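Local coordinates for protein arginine kinase (Anthopleura japonica, PDB 4RF6) that catalyses the transfer of phosphate from ATP to L-arginine, giving phosphoarginine and ADP, in a chain that carries two phosphagen kinase units in tandem, at residues E8-F13 / G64-D69; A18-L23 / K41-L46; W58-S63 / T83-L88; A91-Y96 / R338-S343; E232-I237 / G265-K270. All blocks are in the same frame, centred on the assembly; numbering follows the deposited sequence.

Contact 1 of 5, residues E8-F13 / G64-D69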
# COMPACT_ATOMS: atom_id res chain seq x y z
N GLU A 8 29.64 -10.38 29.90
CA GLU A 8 30.67 -10.95 30.77
C GLU A 8 31.08 -10.01 31.91
O GLU A 8 31.34 -10.46 33.03
CB GLU A 8 31.91 -11.35 29.96
CG GLU A 8 31.65 -12.34 28.81
CD GLU A 8 31.19 -11.66 27.53
OE1 GLU A 8 30.97 -12.38 26.52
OE2 GLU A 8 31.06 -10.42 27.53
N THR A 9 31.13 -8.71 31.61
CA THR A 9 31.51 -7.70 32.60
C THR A 9 30.39 -7.43 33.60
O THR A 9 30.64 -7.26 34.80
CB THR A 9 31.92 -6.37 31.91
OG1 THR A 9 33.06 -6.59 31.08
CG2 THR A 9 32.25 -5.30 32.95
N ALA A 10 29.16 -7.39 33.10
CA ALA A 10 28.00 -7.19 33.97
C ALA A 10 27.85 -8.34 34.97
O ALA A 10 27.56 -8.12 36.14
CB ALA A 10 26.74 -7.03 33.14
N ALA A 11 28.04 -9.56 34.48
CA ALA A 11 27.92 -10.76 35.32
C ALA A 11 28.82 -10.73 36.57
O ALA A 11 28.42 -11.22 37.63
CB ALA A 11 28.18 -12.00 34.50
N LYS A 12 30.03 -10.19 36.43
CA LYS A 12 30.95 -10.09 37.55
C LYS A 12 30.36 -9.27 38.70
O LYS A 12 30.51 -9.62 39.87
CB LYS A 12 32.27 -9.44 37.12
CG LYS A 12 33.13 -10.29 36.21
CD LYS A 12 34.54 -9.70 36.13
CE LYS A 12 35.20 -10.02 34.80
NZ LYS A 12 36.68 -9.77 34.84
N PHE A 13 29.70 -8.17 38.35
CA PHE A 13 29.09 -7.31 39.35
C PHE A 13 27.78 -7.91 39.86
O PHE A 13 27.49 -7.85 41.05
CB PHE A 13 28.87 -5.90 38.77
CG PHE A 13 30.14 -5.16 38.48
CD1 PHE A 13 30.68 -5.15 37.20
CD2 PHE A 13 30.81 -4.48 39.49
CE1 PHE A 13 31.86 -4.47 36.92
CE2 PHE A 13 31.99 -3.79 39.22
CZ PHE A 13 32.51 -3.79 37.94
N GLY A 64 20.52 -2.65 31.04
CA GLY A 64 21.14 -1.33 30.97
C GLY A 64 22.62 -1.31 31.32
O GLY A 64 23.32 -0.34 30.99
N VAL A 65 23.09 -2.35 31.99
CA VAL A 65 24.51 -2.47 32.30
C VAL A 65 25.23 -3.25 31.20
O VAL A 65 26.34 -2.89 30.79
CB VAL A 65 24.74 -3.17 33.65
CG1 VAL A 65 26.21 -3.07 34.05
CG2 VAL A 65 23.87 -2.54 34.73
N VAL A 66 24.58 -4.32 30.74
CA VAL A 66 25.10 -5.11 29.62
C VAL A 66 25.20 -4.23 28.38
O VAL A 66 26.21 -4.23 27.68
CB VAL A 66 24.21 -6.33 29.32
CG1 VAL A 66 24.60 -6.99 28.00
CG2 VAL A 66 24.27 -7.34 30.46
N ASN A 67 24.13 -3.48 28.12
CA ASN A 67 24.07 -2.57 26.99
C ASN A 67 24.18 -1.12 27.47
O ASN A 67 23.17 -0.46 27.69
CB ASN A 67 22.77 -2.77 26.21
CG ASN A 67 22.52 -4.22 25.86
OD1 ASN A 67 23.15 -4.78 24.96
ND2 ASN A 67 21.59 -4.85 26.58
N LEU A 68 25.41 -0.65 27.63
CA LEU A 68 25.68 0.67 28.19
C LEU A 68 25.12 1.81 27.34
O LEU A 68 24.93 2.93 27.83
CB LEU A 68 27.19 0.86 28.38
CG LEU A 68 27.82 -0.00 29.47
CD1 LEU A 68 29.34 0.06 29.40
CD2 LEU A 68 27.33 0.41 30.86
N ASP A 69 24.84 1.52 26.07
CA ASP A 69 24.30 2.52 25.15
C ASP A 69 22.78 2.69 25.28
O ASP A 69 22.16 3.43 24.51
CB ASP A 69 24.66 2.15 23.71
CG ASP A 69 24.13 0.80 23.30
OD1 ASP A 69 24.09 -0.12 24.15
OD2 ASP A 69 23.74 0.64 22.12

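Contact 2 of 5, residues A18-L23 / K41-L46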
# COMPACT_ATOMS: atom_id res chain seq x y z
N ALA A 18 26.95 -6.27 43.54
CA ALA A 18 27.63 -5.01 43.79
C ALA A 18 27.14 -3.96 42.81
O ALA A 18 26.59 -4.29 41.75
CB ALA A 18 29.13 -5.19 43.69
N PHE A 19 27.34 -2.68 43.15
CA PHE A 19 26.94 -1.59 42.28
C PHE A 19 27.60 -1.75 40.91
O PHE A 19 28.79 -2.06 40.83
CB PHE A 19 27.33 -0.24 42.90
CG PHE A 19 26.89 0.95 42.10
CD1 PHE A 19 27.75 1.52 41.17
CD2 PHE A 19 25.63 1.49 42.26
CE1 PHE A 19 27.35 2.61 40.42
CE2 PHE A 19 25.22 2.58 41.52
CZ PHE A 19 26.09 3.14 40.60
N PRO A 20 26.83 -1.57 39.83
CA PRO A 20 27.42 -1.76 38.50
C PRO A 20 28.32 -0.59 38.10
O PRO A 20 27.84 0.40 37.53
CB PRO A 20 26.19 -1.84 37.58
CG PRO A 20 25.15 -1.03 38.28
CD PRO A 20 25.40 -1.21 39.76
N ASP A 21 29.61 -0.71 38.41
CA ASP A 21 30.63 0.27 37.99
C ASP A 21 30.57 0.73 36.52
O ASP A 21 30.82 1.91 36.24
CB ASP A 21 32.04 -0.24 38.31
CG ASP A 21 32.42 -0.07 39.78
OD1 ASP A 21 31.70 0.64 40.51
OD2 ASP A 21 33.45 -0.65 40.19
N PRO A 22 30.28 -0.18 35.56
CA PRO A 22 30.22 0.26 34.16
C PRO A 22 29.23 1.39 33.86
O PRO A 22 29.29 1.97 32.78
CB PRO A 22 29.80 -1.01 33.41
CG PRO A 22 30.37 -2.11 34.23
CD PRO A 22 30.23 -1.66 35.66
N LEU A 23 28.33 1.70 34.80
CA LEU A 23 27.46 2.86 34.62
C LEU A 23 28.29 4.14 34.72
O LEU A 23 27.90 5.20 34.21
CB LEU A 23 26.31 2.84 35.62
CG LEU A 23 25.30 1.70 35.42
CD1 LEU A 23 24.06 1.86 36.27
CD2 LEU A 23 24.92 1.60 33.95
N LYS A 41 23.30 4.90 46.53
CA LYS A 41 22.37 4.82 47.65
C LYS A 41 21.06 4.11 47.28
O LYS A 41 20.51 3.34 48.08
CB LYS A 41 22.09 6.20 48.22
CG LYS A 41 23.26 6.80 49.00
CD LYS A 41 23.69 5.87 50.13
CE LYS A 41 24.71 6.54 51.05
NZ LYS A 41 24.98 5.73 52.27
N VAL A 42 20.56 4.38 46.08
CA VAL A 42 19.42 3.65 45.54
C VAL A 42 19.78 2.18 45.48
O VAL A 42 18.99 1.32 45.89
CB VAL A 42 19.01 4.15 44.14
CG1 VAL A 42 17.96 3.23 43.53
CG2 VAL A 42 18.47 5.56 44.22
N PHE A 43 20.99 1.88 44.99
CA PHE A 43 21.46 0.50 44.91
C PHE A 43 21.53 -0.16 46.29
O PHE A 43 21.02 -1.27 46.48
CB PHE A 43 22.82 0.40 44.21
CG PHE A 43 23.22 -1.02 43.89
CD1 PHE A 43 22.77 -1.64 42.74
CD2 PHE A 43 24.04 -1.74 44.76
CE1 PHE A 43 23.13 -2.95 42.45
CE2 PHE A 43 24.40 -3.05 44.48
CZ PHE A 43 23.94 -3.65 43.32
N GLU A 44 22.18 0.51 47.24
CA GLU A 44 22.31 -0.01 48.61
C GLU A 44 20.95 -0.30 49.24
O GLU A 44 20.76 -1.35 49.86
CB GLU A 44 23.09 0.97 49.49
CG GLU A 44 24.60 0.85 49.40
CD GLU A 44 25.33 1.72 50.42
OE1 GLU A 44 24.66 2.36 51.25
OE2 GLU A 44 26.58 1.76 50.37
N SER A 45 20.01 0.63 49.08
CA SER A 45 18.69 0.51 49.69
C SER A 45 17.86 -0.66 49.15
O SER A 45 17.02 -1.21 49.86
CB SER A 45 17.92 1.82 49.49
OG SER A 45 16.58 1.72 49.94
N LEU A 46 18.12 -1.04 47.89
CA LEU A 46 17.25 -1.97 47.18
C LEU A 46 17.90 -3.31 46.80
O LEU A 46 17.20 -4.23 46.36
CB LEU A 46 16.69 -1.30 45.92
CG LEU A 46 15.79 -0.08 46.09
CD1 LEU A 46 15.35 0.45 44.74
CD2 LEU A 46 14.58 -0.44 46.94

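Contact 3 of 5, residues W58-S63 / T83-L88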
# COMPACT_ATOMS: atom_id res chain seq x y z
N TRP A 58 18.91 -6.19 40.48
CA TRP A 58 19.87 -6.54 39.44
C TRP A 58 19.20 -7.13 38.20
O TRP A 58 19.60 -6.83 37.08
CB TRP A 58 20.94 -7.50 39.97
CG TRP A 58 22.28 -6.85 40.05
CD1 TRP A 58 22.97 -6.49 41.18
CD2 TRP A 58 23.09 -6.44 38.94
NE1 TRP A 58 24.16 -5.90 40.84
CE2 TRP A 58 24.26 -5.86 39.47
CE3 TRP A 58 22.94 -6.52 37.56
CZ2 TRP A 58 25.28 -5.35 38.65
CZ3 TRP A 58 23.95 -6.03 36.75
CH2 TRP A 58 25.10 -5.45 37.30
N ASP A 59 18.18 -7.97 38.41
CA ASP A 59 17.42 -8.52 37.29
C ASP A 59 16.82 -7.40 36.45
O ASP A 59 16.78 -7.48 35.22
CB ASP A 59 16.28 -9.42 37.81
CG ASP A 59 16.78 -10.71 38.41
OD1 ASP A 59 17.73 -11.30 37.87
OD2 ASP A 59 16.21 -11.14 39.44
N CYS A 60 16.37 -6.35 37.13
CA CYS A 60 15.72 -5.23 36.47
C CYS A 60 16.70 -4.34 35.71
O CYS A 60 16.39 -3.85 34.62
CB CYS A 60 14.93 -4.41 37.47
SG CYS A 60 13.43 -5.24 38.04
N ILE A 61 17.88 -4.13 36.27
CA ILE A 61 18.83 -3.19 35.68
C ILE A 61 19.81 -3.87 34.73
O ILE A 61 20.61 -3.19 34.09
CB ILE A 61 19.64 -2.45 36.75
CG1 ILE A 61 20.57 -3.42 37.49
CG2 ILE A 61 18.72 -1.70 37.72
CD1 ILE A 61 21.56 -2.74 38.41
N ASN A 62 19.76 -5.19 34.64
CA ASN A 62 20.79 -5.94 33.92
C ASN A 62 21.02 -5.49 32.47
O ASN A 62 22.17 -5.34 32.04
CB ASN A 62 20.53 -7.44 33.95
CG ASN A 62 21.72 -8.25 33.44
OD1 ASN A 62 22.84 -8.08 33.93
ND2 ASN A 62 21.49 -9.10 32.44
N SER A 63 19.94 -5.27 31.73
CA SER A 63 20.07 -4.92 30.32
C SER A 63 20.79 -3.59 30.13
O SER A 63 21.59 -3.43 29.20
CB SER A 63 18.70 -4.88 29.64
OG SER A 63 18.85 -4.66 28.25
N THR A 83 6.84 -1.25 42.21
CA THR A 83 6.65 -0.69 43.55
C THR A 83 7.84 -1.00 44.45
O THR A 83 8.36 -0.11 45.12
CB THR A 83 5.37 -1.22 44.19
OG1 THR A 83 4.24 -0.72 43.47
CG2 THR A 83 5.27 -0.77 45.65
N LEU A 84 8.25 -2.27 44.47
CA LEU A 84 9.33 -2.68 45.35
C LEU A 84 10.62 -1.94 44.98
O LEU A 84 11.41 -1.57 45.86
CB LEU A 84 9.54 -4.19 45.32
CG LEU A 84 10.41 -4.80 46.43
CD1 LEU A 84 9.73 -4.68 47.79
CD2 LEU A 84 10.77 -6.25 46.14
N PHE A 85 10.81 -1.72 43.68
CA PHE A 85 11.96 -0.96 43.20
C PHE A 85 11.52 0.42 42.72
O PHE A 85 12.12 1.01 41.81
CB PHE A 85 12.68 -1.73 42.08
CG PHE A 85 13.02 -3.15 42.46
CD1 PHE A 85 13.88 -3.41 43.51
CD2 PHE A 85 12.48 -4.22 41.76
CE1 PHE A 85 14.20 -4.71 43.87
CE2 PHE A 85 12.79 -5.52 42.11
CZ PHE A 85 13.65 -5.77 43.16
N GLY A 86 10.46 0.93 43.34
CA GLY A 86 9.93 2.26 43.07
C GLY A 86 10.90 3.43 43.02
O GLY A 86 10.86 4.23 42.08
N PRO A 87 11.79 3.55 44.02
CA PRO A 87 12.76 4.65 44.01
C PRO A 87 13.57 4.74 42.72
O PRO A 87 14.03 5.83 42.36
CB PRO A 87 13.68 4.29 45.18
CG PRO A 87 12.77 3.59 46.14
CD PRO A 87 11.81 2.80 45.29
N LEU A 88 13.72 3.61 42.02
CA LEU A 88 14.36 3.60 40.71
C LEU A 88 13.35 3.87 39.60
O LEU A 88 13.48 4.85 38.86
CB LEU A 88 15.06 2.26 40.47
CG LEU A 88 15.74 2.11 39.10
CD1 LEU A 88 16.81 3.18 38.92
CD2 LEU A 88 16.36 0.74 38.95

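Contact 4 of 5, residues A91-Y96 / R338-S343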
# COMPACT_ATOMS: atom_id res chain seq x y z
N ALA A 91 11.46 7.51 39.29
CA ALA A 91 12.29 8.55 38.71
C ALA A 91 12.42 8.35 37.21
O ALA A 91 12.28 9.30 36.43
CB ALA A 91 13.66 8.54 39.37
N ILE A 92 12.68 7.12 36.80
CA ILE A 92 12.80 6.78 35.39
C ILE A 92 11.52 7.11 34.62
O ILE A 92 11.56 7.73 33.56
CB ILE A 92 13.16 5.30 35.19
CG1 ILE A 92 14.59 5.03 35.69
CG2 ILE A 92 13.01 4.89 33.73
CD1 ILE A 92 15.05 3.60 35.48
N ILE A 93 10.38 6.71 35.18
CA ILE A 93 9.09 6.95 34.55
C ILE A 93 8.82 8.44 34.38
O ILE A 93 8.54 8.91 33.27
CB ILE A 93 7.93 6.31 35.36
CG1 ILE A 93 7.90 4.80 35.16
CG2 ILE A 93 6.59 6.92 34.96
CD1 ILE A 93 7.29 4.03 36.34
N GLU A 94 8.93 9.20 35.47
CA GLU A 94 8.62 10.63 35.43
C GLU A 94 9.60 11.43 34.56
O GLU A 94 9.27 12.54 34.12
CB GLU A 94 8.50 11.21 36.84
CG GLU A 94 7.28 10.69 37.61
CD GLU A 94 7.07 11.40 38.94
OE1 GLU A 94 8.01 12.10 39.40
OE2 GLU A 94 5.98 11.27 39.53
N ASP A 95 10.79 10.89 34.32
CA ASP A 95 11.72 11.49 33.37
C ASP A 95 11.26 11.21 31.95
O ASP A 95 10.90 12.14 31.21
CB ASP A 95 13.14 10.92 33.56
CG ASP A 95 14.20 11.67 32.75
OD1 ASP A 95 13.95 12.02 31.58
OD2 ASP A 95 15.29 11.90 33.30
N TYR A 96 11.27 9.94 31.57
CA TYR A 96 10.90 9.52 30.21
C TYR A 96 9.55 10.07 29.79
O TYR A 96 9.38 10.48 28.65
CB TYR A 96 10.89 7.99 30.10
CG TYR A 96 10.56 7.46 28.70
CD1 TYR A 96 9.24 7.32 28.28
CD2 TYR A 96 11.57 7.10 27.82
CE1 TYR A 96 8.93 6.85 27.01
CE2 TYR A 96 11.27 6.61 26.55
CZ TYR A 96 9.96 6.49 26.16
OH TYR A 96 9.66 6.01 24.91
N ARG A 338 3.47 10.75 23.62
CA ARG A 338 2.98 10.53 24.98
C ARG A 338 2.12 9.26 25.16
O ARG A 338 1.40 8.85 24.24
CB ARG A 338 2.20 11.76 25.45
CG ARG A 338 3.02 13.04 25.51
CD ARG A 338 2.17 14.20 25.98
NE ARG A 338 2.95 15.38 26.34
CZ ARG A 338 2.44 16.47 26.90
NH1 ARG A 338 1.14 16.54 27.17
NH2 ARG A 338 3.22 17.50 27.20
N ARG A 339 2.22 8.66 26.34
CA ARG A 339 1.48 7.43 26.66
C ARG A 339 0.89 7.47 28.07
O ARG A 339 -0.05 6.73 28.39
CB ARG A 339 2.39 6.21 26.54
CG ARG A 339 2.90 5.93 25.15
CD ARG A 339 3.69 4.63 25.11
NE ARG A 339 4.11 4.33 23.75
CZ ARG A 339 5.34 4.54 23.28
NH1 ARG A 339 6.27 5.04 24.07
NH2 ARG A 339 5.63 4.24 22.02
N LEU A 340 1.48 8.30 28.93
CA LEU A 340 0.98 8.45 30.29
C LEU A 340 0.33 9.81 30.46
O LEU A 340 0.95 10.84 30.16
CB LEU A 340 2.11 8.29 31.31
CG LEU A 340 2.40 6.86 31.79
CD1 LEU A 340 3.69 6.80 32.61
CD2 LEU A 340 1.22 6.35 32.61
N GLY A 341 -0.92 9.82 30.92
CA GLY A 341 -1.60 11.07 31.20
C GLY A 341 -2.63 11.42 30.15
O GLY A 341 -3.29 12.46 30.24
N LEU A 342 -2.77 10.56 29.15
CA LEU A 342 -3.82 10.71 28.15
C LEU A 342 -4.35 9.34 27.79
O LEU A 342 -3.62 8.35 27.85
CB LEU A 342 -3.31 11.44 26.90
CG LEU A 342 -2.56 10.66 25.82
CD1 LEU A 342 -2.33 11.53 24.60
CD2 LEU A 342 -1.24 10.13 26.35
N SER A 343 -5.63 9.26 27.45
CA SER A 343 -6.24 7.97 27.15
C SER A 343 -5.88 7.53 25.73
O SER A 343 -5.36 8.32 24.94
CB SER A 343 -7.76 8.05 27.30
OG SER A 343 -8.32 8.89 26.31

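Contact 5 of 5, residues E232-I237 / G265-K270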
# COMPACT_ATOMS: atom_id res chain seq x y z
N GLU A 232 8.11 -9.14 23.61
CA GLU A 232 8.61 -8.29 24.69
C GLU A 232 7.58 -8.13 25.80
O GLU A 232 7.92 -7.93 26.97
CB GLU A 232 9.04 -6.92 24.14
CG GLU A 232 9.54 -5.96 25.21
CD GLU A 232 9.97 -4.63 24.64
OE1 GLU A 232 10.56 -4.61 23.54
OE2 GLU A 232 9.72 -3.59 25.30
N ASP A 233 6.30 -8.18 25.42
CA ASP A 233 5.22 -8.25 26.39
C ASP A 233 4.36 -9.46 26.01
O ASP A 233 4.58 -10.05 24.96
CB ASP A 233 4.38 -6.97 26.36
CG ASP A 233 5.10 -5.77 26.95
OD1 ASP A 233 5.11 -5.64 28.19
OD2 ASP A 233 5.64 -4.96 26.18
N HIS A 234 3.40 -9.83 26.86
CA HIS A 234 2.53 -10.96 26.55
C HIS A 234 1.86 -10.73 25.19
O HIS A 234 1.73 -11.65 24.38
CB HIS A 234 1.45 -11.13 27.62
CG HIS A 234 1.99 -11.37 28.99
ND1 HIS A 234 1.19 -11.40 30.11
CD2 HIS A 234 3.25 -11.58 29.43
CE1 HIS A 234 1.93 -11.62 31.18
NE2 HIS A 234 3.19 -11.73 30.79
N LEU A 235 1.45 -9.49 24.95
CA LEU A 235 0.76 -9.15 23.72
C LEU A 235 1.30 -7.87 23.12
O LEU A 235 1.47 -6.86 23.81
CB LEU A 235 -0.74 -8.99 23.98
CG LEU A 235 -1.45 -10.22 24.54
CD1 LEU A 235 -2.77 -9.84 25.20
CD2 LEU A 235 -1.69 -11.22 23.44
N ARG A 236 1.59 -7.92 21.82
CA ARG A 236 1.77 -6.72 21.02
C ARG A 236 0.72 -6.78 19.92
O ARG A 236 0.77 -7.63 19.03
CB ARG A 236 3.17 -6.65 20.41
CG ARG A 236 3.42 -5.31 19.73
CD ARG A 236 4.67 -5.32 18.87
NE ARG A 236 5.89 -5.34 19.66
CZ ARG A 236 7.10 -5.03 19.19
NH1 ARG A 236 7.23 -4.65 17.92
NH2 ARG A 236 8.17 -5.07 19.98
N ILE A 237 -0.26 -5.88 20.01
CA ILE A 237 -1.43 -5.93 19.15
C ILE A 237 -1.44 -4.74 18.20
O ILE A 237 -1.44 -3.59 18.64
CB ILE A 237 -2.71 -5.91 19.99
CG1 ILE A 237 -2.64 -7.00 21.07
CG2 ILE A 237 -3.93 -6.07 19.11
CD1 ILE A 237 -3.58 -6.77 22.25
N GLY A 265 -8.58 -10.32 30.97
CA GLY A 265 -8.13 -9.30 31.92
C GLY A 265 -6.68 -8.90 31.73
O GLY A 265 -5.84 -9.75 31.40
N PHE A 266 -6.37 -7.63 31.97
CA PHE A 266 -5.04 -7.06 31.73
C PHE A 266 -4.40 -6.52 33.01
O PHE A 266 -5.11 -6.07 33.90
CB PHE A 266 -5.14 -5.90 30.74
CG PHE A 266 -5.50 -6.30 29.34
CD1 PHE A 266 -5.00 -7.47 28.78
CD2 PHE A 266 -6.35 -5.50 28.58
CE1 PHE A 266 -5.34 -7.83 27.48
CE2 PHE A 266 -6.69 -5.85 27.29
CZ PHE A 266 -6.19 -7.02 26.74
N GLN A 267 -3.07 -6.55 33.09
CA GLN A 267 -2.38 -5.87 34.19
C GLN A 267 -2.49 -4.36 34.00
O GLN A 267 -2.22 -3.85 32.92
CB GLN A 267 -0.91 -6.30 34.25
CG GLN A 267 -0.73 -7.79 34.50
CD GLN A 267 0.73 -8.19 34.63
OE1 GLN A 267 1.52 -7.50 35.28
NE2 GLN A 267 1.09 -9.30 34.01
N HIS A 268 -2.89 -3.67 35.07
CA HIS A 268 -3.38 -2.30 34.96
C HIS A 268 -3.48 -1.67 36.35
O HIS A 268 -4.00 -2.30 37.28
CB HIS A 268 -4.76 -2.34 34.28
CG HIS A 268 -5.36 -1.00 33.99
ND1 HIS A 268 -6.17 -0.34 34.89
CD2 HIS A 268 -5.30 -0.22 32.88
CE1 HIS A 268 -6.57 0.80 34.35
NE2 HIS A 268 -6.05 0.90 33.14
N THR A 269 -2.96 -0.45 36.51
CA THR A 269 -3.03 0.29 37.79
C THR A 269 -3.39 1.76 37.54
O THR A 269 -3.12 2.28 36.45
CB THR A 269 -1.69 0.27 38.56
OG1 THR A 269 -0.74 1.11 37.88
CG2 THR A 269 -1.14 -1.14 38.69
N LYS A 270 -4.01 2.42 38.51
CA LYS A 270 -4.38 3.83 38.33
C LYS A 270 -3.18 4.69 37.95
O LYS A 270 -3.24 5.52 37.03
CB LYS A 270 -5.02 4.39 39.60
CG LYS A 270 -5.43 5.86 39.48
CD LYS A 270 -6.36 6.06 38.28
CE LYS A 270 -6.70 7.53 38.06
NZ LYS A 270 -7.63 7.71 36.91

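Contact 1 of 5, residues E8-F13 / G64-D69
In the small helical domain at the start of this phosphagen kinase unit, helix 7-14 packs on the end of helix 57-66 through Ala-10, which meets Val-65 and Val-66. The interface is a single methyl group set against two branched side chains. CB of Ala-10 comes within 3.7 Å of CG2 of Val-66 and within 4.1 Å of CG1 of Val-65, so it is held by one methyl of each valine. Val-65 has its CG1 anti to the backbone N (chi1 -171°), and this branch is the one that faces the alanine. Val-66 takes nearly the same torsion (chi1 169°) but stands one position further round the helix, and it therefore makes contact with its other branch, CG2, which lies beside its own backbone N. The smallness of the alanine shows in the backbones: CA of Ala-10 and CA of Val-66 are 5.6 Å apart, a close helix-to-helix approach with no long side chain wedged between. The two helices belong to the all-helical N-terminal domain of the phosphagen kinase fold, and all three touching residues are buried. One turn after Ala-10, Phe-13 extends the same face on to Trp-58 of helix 57-66. At Asn-67 the chain leaves helical geometry; its ND2 turns back to Ser-63 O while its OD1 accepts a bond from Arg-200 NH1. The same arginine pairs with Asp-69 in a salt bridge, tying the end of helix 57-66 to helix 200-205, whose Ala-204 touches Val-66 as well.

Contact 2 of 5, residues A18-L23 / K41-L46
Aromatic contacts dominate where Phe-43, on helix 40-46, meets Phe-19 in the loop after helix 7-14. The two rings form an offset edge-to-face pair, the edge of Phe-19 directed at the face of Phe-43, with centroids 5.7 Å apart and planes at 82°. A CH-pi contact accompanies it: CA of Phe-19 stands over the centre of the Phe-43 ring, 3.7 Å from the centroid and 12° off the ring normal. The face of one phenylalanine thus receives both the backbone and the ring edge of the other.

The apolar contacts fill in round this pair. CD2 of Phe-19 lies 3.6 Å from CB of Phe-43, which sits at the edge of the Phe-19 ring and in its plane. CD of Pro-20 reaches to 3.9 Å from CE1 of Phe-43, and the same carbon lies above one face of the Phe-19 ring, toward its rim.

Polar backbone atoms also come close to the far end of the Phe-43 ring. Pointing away from its own main-chain nitrogen (chi1 -170°), this side chain extends from its helix as far as the peptide joining Ala-18 to Phe-19: CZ is 3.1 Å from Ala-18 O, approached obliquely, and CE2 is 3.2 Å from Phe-19 N. Ala-18 O itself accepts a hydrogen bond from Trp-58 NE1, and the Trp-58 ring meets that of Phe-43 at a steep angle. The result is an aromatic and proline cluster joining the loop after helix 7-14, helix 40-46 and helix 57-66 within the small helical domain of the kinase.

Contact 3 of 5, residues W58-S63 / T83-L88
Cys-60 meets Phe-85 and Ile-61 meets Leu-88, two neighbouring contacts between helix 57-66 and the junction of helices 79-84 and 86-96. The sulfur of Cys-60 approaches the ring of Phe-85 obliquely, 4.8 Å from the centroid and 51° off the normal; its nearest ring atom is CD2, 4.0 Å from SG. This is a cysteine sulfur-aromatic contact. Beside it CG2 of Ile-61 touches CD2 of Leu-88 at 3.6 Å, the two side chains crossing at about a right angle. Ile-61 places CG1 between its backbone N and carbonyl carbon (chi1 67°), which carries CD1 back over the centre of the Trp-58 ring while CG2 is left to meet the leucine. All four touching residues are buried in the core of the N-terminal helical domain. In 83-88, Phe-85 and Leu-88 are positioned by a break between helices: Phe-85 leaves the first helix and takes the N-cap position of the next, Gly-86 N bonding to Thr-83 O and Leu-88 N to Phe-85 O. Further out, Leu-57 packs on both Phe-85 and Leu-88, and Tyr-37 touches the latter. The side chain of Leu-88 lies about 4 Å from that of Val-74, in the loop inferred to bind substrate.

Contact 4 of 5, residues A91-Y96 / R338-S343
Tyr-96 swings its ring out from the end of helix 86-96, trans to the main-chain nitrogen (chi1 -178°), while the side chain of Arg-339, extended from CG to NE, carries its guanidinium to the phenol; the turn at chi4 (101°) sets the plane of that group. Tyr-96 OH arrives at the guanidinium edge, in its plane, and Arg-339 NH1 likewise lies at the edge of the tyrosine ring. The two flat groups are nearly coplanar, 17° apart. At 3.6 Å, however, OH and NH1 are neighbours without a hydrogen bond. The arginine is held elsewhere: NE donates to Met-286 O, and NH1 makes a weak bond to Ser-280 O. The apolar half of the contact is buried, CG2 of Ile-93 reaching CD1 of Leu-340 at 3.7 Å. Just beyond, the backbone turns at Gly-341, whose N bonds to His-106 ND1. The side chain of Arg-339 is also about 4 Å from those of Arg-133 and Arg-287, both predicted to bind ATP. The arrangement belongs to the interface between the two domains of a phosphagen kinase, the last helix of the N-terminal domain leaning on a loop of the catalytic domain beside the probable nucleotide site.

Contact 5 of 5, residues E232-I237 / G265-K270
Gln-267 and His-234 touch where the loop after helix 246-264 passes the start of strand 235-242. From CB the glutamine goes on through CG, which is anti to the carbonyl carbon (chi1 -61°), and the chain stays extended to CD, carrying the amide across to the histidine. Along the way the side chain packs on Leu-143, but across the contact only NE2 touches: it lies 3.8 Å from CE1 of His-234, approaching the ring obliquely, with the amide and imidazole planes 63° apart.

The residue after His-234 and the one before Gln-267 make the apolar part. CD1 of Leu-235 comes to 4.0 Å from CE1 of Phe-266, obliquely to the ring. Phe-266 also packs on Val-257 and Ile-260 of helix 246-264, and Leu-235 on Val-227 of the adjoining strand, so the pair lies between helix and antiparallel sheet in the catalytic domain. Segment 232-237 also holds Glu-232, inferred to bind substrate, and Arg-236, predicted to bind ATP.

All four touching residues are buried, and both imidazole nitrogens and the glutamine NE2 find backbone partners. Leu-138 serves both side chains, its N donating to His-234 ND1 and its O accepting a hydrogen bond from Gln-267 NE2, while His-234 NE2 bonds to Gly-142 O. Gripped at both nitrogens, the imidazole has its rotation fixed. Donation from the Leu-138 N to ND1, with NE2 facing a carbonyl, is consistent with a neutral imidazole carrying its hydrogen on NE2.

In the fold
Contacts 1, 2 and 3 form one cluster in the N-terminal helical domain: contacts 1 and 3 share helix 57-66, and Trp-58 touches residues of both contact 1 and contact 2. Contacts 1, 3 and 5 are buried, whereas contacts 2 and 4 are only partly buried, and contact 4 reaches the surface at Tyr-96. Helix 86-96 continues from contact 3 into contact 4, which alone joins the N-terminal domain to the catalytic one; contact 5 lies wholly within the latter. Chemistry follows place: methyl packing in contact 1, aromatic rings in contact 2, a sulfur-ring contact beside aliphatic packing in contact 3, and polar tips beside an aliphatic pair in contact 4 and a leucine-phenylalanine pair in contact 5.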